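Local coordinates for protein putative P450-like enzyme (Streptomyces himastatinicus ATCC 53653, PDB 5Z9I) that binds heme b and is probably a cytochrome P450 monooxygenase, using molecular oxygen in the secondary metabolism of a Streptomyces, at residues P96-K101 with E206-Q211; V90-T95 with A215-Q220; M59-I64 with P303-L308. The protein carries 1 engineered substitution. All coordinates share one frame; numbering follows the deposited sequence.

Interaction 1. Residues P96-K101 with E206-Q211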
loop_
_atom_site.group_PDB
_atom_site.type_symbol
_atom_site.label_atom_id
_atom_site.label_comp_id
_atom_site.label_asym_id
_atom_site.label_seq_id
_atom_site.Cartn_x
_atom_site.Cartn_y
_atom_site.Cartn_z
ATOM N N PRO A 96 -12.544 -0.015 -17.714
ATOM C CA PRO A 96 -12.021 1.265 -18.203
ATOM C C PRO A 96 -12.963 2.436 -17.918
ATOM O O PRO A 96 -12.468 3.563 -17.774
ATOM C CB PRO A 96 -11.835 1.035 -19.711
ATOM C CG PRO A 96 -12.394 -0.304 -20.026
ATOM C CD PRO A 96 -12.607 -1.056 -18.754
ATOM N N SER A 97 -14.273 2.192 -17.828
ATOM C CA SER A 97 -15.218 3.258 -17.469
ATOM C C SER A 97 -14.968 3.765 -16.042
ATOM O O SER A 97 -14.889 4.976 -15.817
ATOM C CB SER A 97 -16.668 2.788 -17.572
ATOM O OG SER A 97 -17.050 2.535 -18.904
ATOM N N LEU A 98 -14.861 2.838 -15.089
ATOM C CA LEU A 98 -14.684 3.203 -13.681
ATOM C C LEU A 98 -13.340 3.868 -13.468
ATOM O O LEU A 98 -13.217 4.814 -12.702
ATOM C CB LEU A 98 -14.796 1.972 -12.753
ATOM C CG LEU A 98 -16.179 1.316 -12.656
ATOM C CD1 LEU A 98 -16.188 0.161 -11.659
ATOM C CD2 LEU A 98 -17.216 2.357 -12.266
ATOM N N VAL A 99 -12.320 3.358 -14.135
ATOM C CA VAL A 99 -10.999 3.940 -14.005
ATOM C C VAL A 99 -11.003 5.381 -14.551
ATOM O O VAL A 99 -10.412 6.273 -13.936
ATOM C CB VAL A 99 -9.944 3.060 -14.720
ATOM C CG1 VAL A 99 -8.606 3.784 -14.846
ATOM C CG2 VAL A 99 -9.779 1.750 -13.969
ATOM N N ALA A 100 -11.680 5.623 -15.677
ATOM C CA ALA A 100 -11.684 6.975 -16.240
ATOM C C ALA A 100 -12.525 7.919 -15.371
ATOM O O ALA A 100 -12.218 9.114 -15.255
ATOM C CB ALA A 100 -12.186 6.970 -17.691
ATOM N N LYS A 101 -13.556 7.362 -14.731
ATOM C CA LYS A 101 -14.382 8.140 -13.819
ATOM C C LYS A 101 -13.543 8.696 -12.656
ATOM O O LYS A 101 -13.660 9.865 -12.297
ATOM C CB LYS A 101 -15.544 7.297 -13.276
ATOM C CG LYS A 101 -16.673 8.145 -12.634
ATOM C CD LYS A 101 -17.431 7.366 -11.532
ATOM C CE LYS A 101 -18.526 6.490 -12.095
ATOM N NZ LYS A 101 -19.670 6.345 -11.136
ATOM N N GLU A 206 -23.219 2.675 -10.881
ATOM C CA GLU A 206 -21.990 2.811 -11.653
ATOM C C GLU A 206 -20.772 2.831 -10.717
ATOM O O GLU A 206 -20.172 3.887 -10.461
ATOM C CB GLU A 206 -22.054 4.070 -12.516
ATOM C CG GLU A 206 -23.187 4.033 -13.513
ATOM C CD GLU A 206 -23.132 2.798 -14.408
ATOM O OE1 GLU A 206 -24.038 1.943 -14.306
ATOM O OE2 GLU A 206 -22.167 2.679 -15.207
ATOM N N ASP A 207 -20.425 1.647 -10.211
ATOM C CA ASP A 207 -19.364 1.489 -9.229
ATOM C C ASP A 207 -18.802 0.064 -9.210
ATOM O O ASP A 207 -19.341 -0.833 -9.855
ATOM C CB ASP A 207 -19.864 1.879 -7.826
ATOM C CG ASP A 207 -21.021 0.986 -7.312
ATOM O OD1 ASP A 207 -21.867 1.515 -6.553
ATOM O OD2 ASP A 207 -21.093 -0.227 -7.618
ATOM N N LEU A 208 -17.740 -0.134 -8.436
ATOM C CA LEU A 208 -17.009 -1.398 -8.433
ATOM C C LEU A 208 -17.789 -2.550 -7.804
ATOM O O LEU A 208 -17.692 -3.684 -8.280
ATOM C CB LEU A 208 -15.687 -1.225 -7.712
ATOM C CG LEU A 208 -14.677 -2.359 -7.855
ATOM C CD1 LEU A 208 -14.499 -2.722 -9.314
ATOM C CD2 LEU A 208 -13.347 -1.885 -7.244
ATOM N N ILE A 209 -18.557 -2.272 -6.751
ATOM C CA ILE A 209 -19.368 -3.322 -6.122
ATOM C C ILE A 209 -20.338 -3.880 -7.169
ATOM O O ILE A 209 -20.490 -5.095 -7.314
ATOM C CB ILE A 209 -20.172 -2.811 -4.901
ATOM C CG1 ILE A 209 -19.251 -2.438 -3.754
ATOM C CG2 ILE A 209 -21.160 -3.878 -4.426
ATOM C CD1 ILE A 209 -18.372 -3.561 -3.252
ATOM N N SER A 210 -20.983 -2.977 -7.914
ATOM C CA SER A 210 -21.945 -3.404 -8.924
ATOM C C SER A 210 -21.232 -4.206 -10.014
ATOM O O SER A 210 -21.773 -5.194 -10.507
ATOM C CB SER A 210 -22.698 -2.212 -9.541
ATOM O OG SER A 210 -23.437 -1.486 -8.567
ATOM N N GLN A 211 -20.022 -3.808 -10.387
ATOM C CA GLN A 211 -19.305 -4.566 -11.416
ATOM C C GLN A 211 -18.841 -5.923 -10.867
ATOM O O GLN A 211 -18.916 -6.939 -11.556
ATOM C CB GLN A 211 -18.133 -3.748 -11.965
ATOM C CG GLN A 211 -18.610 -2.625 -12.877
ATOM C CD GLN A 211 -19.364 -3.179 -14.059
ATOM O OE1 GLN A 211 -18.852 -4.045 -14.767
ATOM N NE2 GLN A 211 -20.598 -2.717 -14.262
#
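L98 holds CG anti to its own carbonyl carbon (chi1 -68°), which carries both methyls to the chain at D207, while K101 starts with CG anti to its backbone N and bends at chi3 (-84°) to bring its ammonium to E206. The leucine meets mainly backbone: CD1 sits 3.6 Å from both D207 C and L208 N, against the peptide that joins them. CD2 lies 3.8 Å from E206 O. A branched apolar residue suits this place, since L98 CD1 also reaches L208 CD1 at 4.1 Å and the aliphatic CG of Q211 at 3.9 Å. Lysine has the length to pass beside it, and K101 NZ donates to E206 O at 2.6 Å, in the carbonyl plane, with a C=O...N angle of 148°. Just beyond, D207 OD2 receives S210 N and S210 OG, each at 2.8 Å; two bonds therefore grip one oxygen, fixing the carboxylate. L141 of helix 132-142 touches both L98 and L208. The arrangement is an aspartate N-cap: D207 starts helix 208-214, which precedes helix 224-255 of the P450 fold, and the L208 side chain lies about 7 Å from the heme.

Interaction 2. Residues V90-T95 with A215-Q220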
loop_
_atom_site.group_PDB
_atom_site.type_symbol
_atom_site.label_atom_id
_atom_site.label_comp_id
_atom_site.label_asym_id
_atom_site.label_seq_id
_atom_site.Cartn_x
_atom_site.Cartn_y
_atom_site.Cartn_z
ATOM N N VAL A 90 -11.726 -9.841 -10.651
ATOM C CA VAL A 90 -11.645 -8.514 -10.078
ATOM C C VAL A 90 -11.080 -7.508 -11.103
ATOM O O VAL A 90 -11.527 -6.368 -11.162
ATOM C CB VAL A 90 -10.798 -8.511 -8.781
ATOM C CG1 VAL A 90 -10.680 -7.085 -8.219
ATOM C CG2 VAL A 90 -11.441 -9.403 -7.750
ATOM N N ASP A 91 -10.117 -7.936 -11.914
ATOM C CA ASP A 91 -9.586 -7.073 -12.963
ATOM C C ASP A 91 -10.688 -6.750 -13.977
ATOM O O ASP A 91 -10.838 -5.599 -14.362
ATOM C CB ASP A 91 -8.367 -7.708 -13.640
ATOM C CG ASP A 91 -7.060 -7.029 -13.241
ATOM O OD1 ASP A 91 -7.074 -5.808 -12.955
ATOM O OD2 ASP A 91 -6.022 -7.721 -13.187
ATOM N N HIS A 92 -11.483 -7.744 -14.367
ATOM C CA HIS A 92 -12.629 -7.506 -15.241
ATOM C C HIS A 92 -13.550 -6.439 -14.651
ATOM O O HIS A 92 -14.094 -5.627 -15.394
ATOM C CB HIS A 92 -13.421 -8.794 -15.489
ATOM C CG HIS A 92 -14.643 -8.612 -16.351
ATOM N ND1 HIS A 92 -14.576 -8.501 -17.726
ATOM C CD2 HIS A 92 -15.958 -8.535 -16.037
ATOM C CE1 HIS A 92 -15.795 -8.363 -18.217
ATOM N NE2 HIS A 92 -16.655 -8.381 -17.217
ATOM N N ALA A 93 -13.705 -6.421 -13.321
ATOM C CA ALA A 93 -14.651 -5.501 -12.696
ATOM C C ALA A 93 -14.105 -4.070 -12.606
ATOM O O ALA A 93 -14.882 -3.108 -12.597
ATOM C CB ALA A 93 -15.048 -6.007 -11.313
ATOM N N PHE A 94 -12.783 -3.946 -12.494
ATOM C CA PHE A 94 -12.083 -2.680 -12.647
ATOM C C PHE A 94 -12.126 -2.206 -14.093
ATOM O O PHE A 94 -11.113 -2.281 -14.791
ATOM C CB PHE A 94 -10.611 -2.812 -12.229
ATOM C CG PHE A 94 -10.320 -2.364 -10.830
ATOM C CD1 PHE A 94 -10.421 -3.260 -9.763
ATOM C CD2 PHE A 94 -9.902 -1.068 -10.582
ATOM C CE1 PHE A 94 -10.131 -2.856 -8.472
ATOM C CE2 PHE A 94 -9.611 -0.656 -9.313
ATOM C CZ PHE A 94 -9.724 -1.540 -8.246
ATOM N N THR A 95 -13.278 -1.714 -14.532
ATOM C CA THR A 95 -13.499 -1.416 -15.950
ATOM C C THR A 95 -12.810 -0.119 -16.415
ATOM O O THR A 95 -12.535 0.781 -15.622
ATOM C CB THR A 95 -15.002 -1.283 -16.267
ATOM O OG1 THR A 95 -15.524 -0.155 -15.553
ATOM C CG2 THR A 95 -15.789 -2.576 -15.909
ATOM N N ALA A 215 -19.775 -9.331 -12.596
ATOM C CA ALA A 215 -18.617 -9.929 -13.251
ATOM C C ALA A 215 -18.779 -11.432 -13.455
ATOM O O ALA A 215 -19.131 -12.158 -12.534
ATOM C CB ALA A 215 -17.339 -9.654 -12.449
ATOM N N GLU A 216 -18.510 -11.896 -14.663
ATOM C CA GLU A 216 -18.608 -13.300 -15.010
ATOM C C GLU A 216 -17.470 -13.674 -15.924
ATOM O O GLU A 216 -17.303 -13.102 -16.967
ATOM C CB GLU A 216 -19.955 -13.597 -15.662
ATOM C CG GLU A 216 -20.132 -14.995 -16.218
ATOM C CD GLU A 216 -21.578 -15.468 -16.194
ATOM O OE1 GLU A 216 -22.492 -14.651 -16.030
ATOM O OE2 GLU A 216 -21.820 -16.664 -16.333
ATOM N N VAL A 217 -16.673 -14.628 -15.512
ATOM C CA VAL A 217 -15.558 -15.054 -16.314
ATOM C C VAL A 217 -15.465 -16.563 -16.407
ATOM O O VAL A 217 -15.268 -17.236 -15.435
ATOM C CB VAL A 217 -14.210 -14.502 -15.794
ATOM C CG1 VAL A 217 -13.035 -15.077 -16.557
ATOM C CG2 VAL A 217 -14.151 -13.000 -15.866
ATOM N N ASP A 218 -15.612 -17.062 -17.620
ATOM C CA ASP A 218 -15.473 -18.463 -17.943
ATOM C C ASP A 218 -15.997 -19.581 -17.001
ATOM O O ASP A 218 -15.290 -20.508 -16.725
ATOM C CB ASP A 218 -13.969 -18.716 -18.206
ATOM C CG ASP A 218 -13.475 -18.147 -19.503
ATOM O OD1 ASP A 218 -14.213 -18.153 -20.496
ATOM O OD2 ASP A 218 -12.318 -17.720 -19.544
ATOM N N GLY A 219 -17.218 -19.614 -16.532
ATOM C CA GLY A 219 -18.234 -18.621 -16.581
ATOM C C GLY A 219 -18.443 -18.658 -15.076
ATOM O O GLY A 219 -19.456 -19.088 -14.560
ATOM N N GLN A 220 -17.416 -18.237 -14.368
ATOM C CA GLN A 220 -17.457 -18.234 -12.934
ATOM C C GLN A 220 -17.836 -16.869 -12.428
ATOM O O GLN A 220 -17.658 -15.895 -13.097
ATOM C CB GLN A 220 -16.117 -18.676 -12.371
#
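The imidazole of H92 meets the other segment through carbon: its ring carbon CD2 approaches the methyl of A215, 4.0 Å from A215 CB, although histidine could have offered a nitrogen to a polar partner. The methyl arrives at the edge of the ring, near its plane, so this is no stack over a face. With CG anti to the backbone N (chi1 178°), H92 swings its ring off the helix toward the start of the 215-220 loop. The stem of the same side chain does further work: H92 CB lies 4.3 Å from V217 CG2. Beside the histidine, A93 CB stands 4.5 Å from A215 CB. Alanine suits both positions, because the CA atoms of A93 and A215 are only 6.0 Å apart and a small methyl on each lets the backbones come this near.

Each segment is shaped by its own turn. Helix 82-93 stops at A93, F94 forms the centre of an inverse gamma turn, and T95 then caps helix 96-115 through its OG1 and L98 N. In the other segment, V217 N donates to Q220 O at 2.9 Å across a tight turn with a cis peptide before G219. The contact thus joins the end of the helix bearing the heme-binding R87 to the loop between helices 208-214 and 224-255, and L89, one turn before A93, extends the apolar surface under A215 and V217.

Its chemistry is van der Waals contact between the two segments, without a hydrogen bond, carried by methyls and ring carbon; such contacts impose little directionality, and neither imidazole nitrogen of H92 bonds to residues 215-220.

Interaction 3. Residues M59-I64 with P303-L308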
loop_
_atom_site.group_PDB
_atom_site.type_symbol
_atom_site.label_atom_id
_atom_site.label_comp_id
_atom_site.label_asym_id
_atom_site.label_seq_id
_atom_site.Cartn_x
_atom_site.Cartn_y
_atom_site.Cartn_z
ATOM N N MET A 59 -1.167 -17.565 6.188
ATOM C CA MET A 59 -1.973 -17.935 7.357
ATOM C C MET A 59 -1.979 -19.438 7.614
ATOM O O MET A 59 -2.270 -19.880 8.731
ATOM C CB MET A 59 -3.414 -17.424 7.196
ATOM C CG MET A 59 -4.376 -17.838 8.335
ATOM S SD MET A 59 -6.030 -17.087 8.226
ATOM C CE MET A 59 -5.578 -15.349 8.344
ATOM N N ARG A 60 -1.642 -20.229 6.599
ATOM C CA ARG A 60 -1.591 -21.668 6.783
ATOM C C ARG A 60 -0.504 -22.024 7.799
ATOM O O ARG A 60 -0.519 -23.101 8.386
ATOM C CB ARG A 60 -1.363 -22.386 5.455
ATOM C CG ARG A 60 0.061 -22.753 5.160
ATOM C CD ARG A 60 0.145 -23.739 3.993
ATOM N NE ARG A 60 1.517 -24.174 3.756
ATOM C CZ ARG A 60 2.413 -23.465 3.079
ATOM N NH1 ARG A 60 2.077 -22.281 2.574
ATOM N NH2 ARG A 60 3.640 -23.932 2.913
ATOM N N LEU A 61 0.426 -21.105 8.030
ATOM C CA LEU A 61 1.446 -21.326 9.034
ATOM C C LEU A 61 1.017 -20.798 10.405
ATOM O O LEU A 61 1.633 -21.126 11.410
ATOM C CB LEU A 61 2.769 -20.670 8.610
ATOM C CG LEU A 61 3.432 -21.152 7.310
ATOM C CD1 LEU A 61 4.831 -20.611 7.231
ATOM C CD2 LEU A 61 3.445 -22.674 7.175
ATOM N N ASP A 62 -0.036 -19.988 10.451
ATOM C CA ASP A 62 -0.346 -19.218 11.656
ATOM C C ASP A 62 -1.583 -19.714 12.367
ATOM O O ASP A 62 -2.696 -19.432 11.934
ATOM C CB ASP A 62 -0.515 -17.727 11.310
ATOM N N PRO A 63 -1.387 -20.436 13.480
ATOM C CA PRO A 63 -2.446 -20.890 14.384
ATOM C C PRO A 63 -2.828 -19.771 15.357
ATOM O O PRO A 63 -1.919 -19.160 15.943
ATOM C CB PRO A 63 -1.788 -22.039 15.139
ATOM C CG PRO A 63 -0.331 -21.651 15.197
ATOM C CD PRO A 63 -0.049 -20.803 13.976
ATOM N N ILE A 64 -4.111 -19.453 15.517
ATOM C CA ILE A 64 -5.197 -20.161 14.865
ATOM C C ILE A 64 -5.645 -19.452 13.582
ATOM O O ILE A 64 -5.292 -18.294 13.348
ATOM C CB ILE A 64 -6.414 -20.311 15.794
ATOM N N PRO A 303 14.295 -24.092 5.298
ATOM C CA PRO A 303 13.427 -25.275 5.380
ATOM C C PRO A 303 11.993 -25.067 4.888
ATOM O O PRO A 303 11.567 -23.949 4.572
ATOM C CB PRO A 303 13.433 -25.621 6.877
ATOM C CG PRO A 303 14.054 -24.465 7.571
ATOM C CD PRO A 303 14.916 -23.759 6.589
ATOM N N LYS A 304 11.261 -26.173 4.823
ATOM C CA LYS A 304 9.870 -26.185 4.381
ATOM C C LYS A 304 8.949 -25.588 5.450
ATOM O O LYS A 304 9.268 -25.630 6.640
ATOM C CB LYS A 304 9.454 -27.624 4.051
ATOM C CG LYS A 304 8.070 -27.786 3.472
ATOM C CD LYS A 304 7.678 -29.257 3.395
ATOM C CE LYS A 304 7.619 -29.877 4.786
ATOM N NZ LYS A 304 7.166 -31.298 4.778
ATOM N N ASP A 305 7.819 -25.031 5.019
ATOM C CA ASP A 305 6.805 -24.484 5.927
ATOM C C ASP A 305 7.378 -23.425 6.873
ATOM O O ASP A 305 7.123 -23.444 8.081
ATOM C CB ASP A 305 6.149 -25.605 6.744
ATOM C CG ASP A 305 5.360 -26.579 5.878
ATOM O OD1 ASP A 305 4.654 -26.129 4.948
ATOM O OD2 ASP A 305 5.464 -27.803 6.126
ATOM N N GLN A 306 8.153 -22.506 6.302
ATOM C CA GLN A 306 8.751 -21.400 7.042
ATOM C C GLN A 306 8.152 -20.073 6.609
ATOM O O GLN A 306 7.815 -19.905 5.440
ATOM C CB GLN A 306 10.266 -21.382 6.830
ATOM C CG GLN A 306 10.954 -22.604 7.354
ATOM C CD GLN A 306 10.801 -22.742 8.841
ATOM O OE1 GLN A 306 11.251 -21.888 9.599
ATOM N NE2 GLN A 306 10.149 -23.808 9.272
ATOM N N LEU A 307 8.010 -19.136 7.546
ATOM C CA LEU A 307 7.606 -17.769 7.194
ATOM C C LEU A 307 8.823 -16.992 6.727
ATOM O O LEU A 307 9.854 -16.965 7.398
ATOM C CB LEU A 307 6.949 -17.036 8.369
ATOM C CG LEU A 307 6.620 -15.558 8.071
ATOM C CD1 LEU A 307 5.590 -15.421 6.953
ATOM C CD2 LEU A 307 6.149 -14.814 9.321
ATOM N N LEU A 308 8.704 -16.368 5.564
ATOM C CA LEU A 308 9.813 -15.599 5.012
ATOM C C LEU A 308 9.330 -14.182 4.750
ATOM O O LEU A 308 8.267 -13.983 4.177
ATOM C CB LEU A 308 10.343 -16.268 3.735
ATOM C CG LEU A 308 11.543 -15.699 2.983
ATOM C CD1 LEU A 308 12.275 -16.781 2.232
ATOM C CD2 LEU A 308 11.045 -14.707 2.006
#
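D305 meets R60 and L61 together, through different parts of its side chain. It has left-handed backbone angles, which turn the chain just ahead of strand 307-310, and aspartate tolerates this conformation better than most residues other than glycine. From this bend D305 OD1 takes a hydrogen bond from R60 NH2 at 3.2 Å, part of a salt bridge, with an N-H...O angle of 152°. The donor arrives nearly in line with the C-O bond, yet guanidinium and carboxylate planes stand 70° apart, so the groups share one contact instead of the flat two-pronged pairing. Arginine suits the place for its reach, its chain running extended from CG to NE. D305 CB, meanwhile, rests 4.0 Å from L61 CD2, and that methyl also lies 4.1 Å above the guanidinium plane of R60, toward its rim. Leucine thus lines one side of the ion pair.

Q306 contributes backbone: its C lies 3.4 Å from L61 CD1. L61 brings that methyl over by placing CG anti to its own carbonyl carbon (chi1 -61°). L307 N follows at 3.5 Å, so CD1 is pressed on the peptide linking Q306 to L307. L307 CB, 4.3 Å from the same methyl, finishes the apolar part.

The 3-10 turn that includes 59-61 follows strand 54-55, an outermost strand of the mixed sheet, and its loop runs on to helix 68-71. A290 of strand 287-291 touches R60 and L61. Strand 307-310 lies between 35-38 and 287-291, the latter carrying the heme-binding R289.

In the fold
Interactions 1 and 2 are partly buried neighbours, their centres 12 Å apart, and join elements that follow each other in the chain: the consecutive helices 82-93 and 96-115 on one side, helix 208-214 and the loop after it on the other. They also touch, L208 CD1 lying 3.3 Å from A93 O. Interaction 3 is a surface contact at the mixed sheet, its centre 37 Å from that of interaction 1 and 31 Å from that of interaction 2. Chemistry follows place. Interaction 1 adds a lysine-to-carbonyl bond to leucine packing at a helix start, interaction 2 relies on van der Waals contact between its segments, and interaction 3 pairs a salt bridge with a leucine laid on backbone.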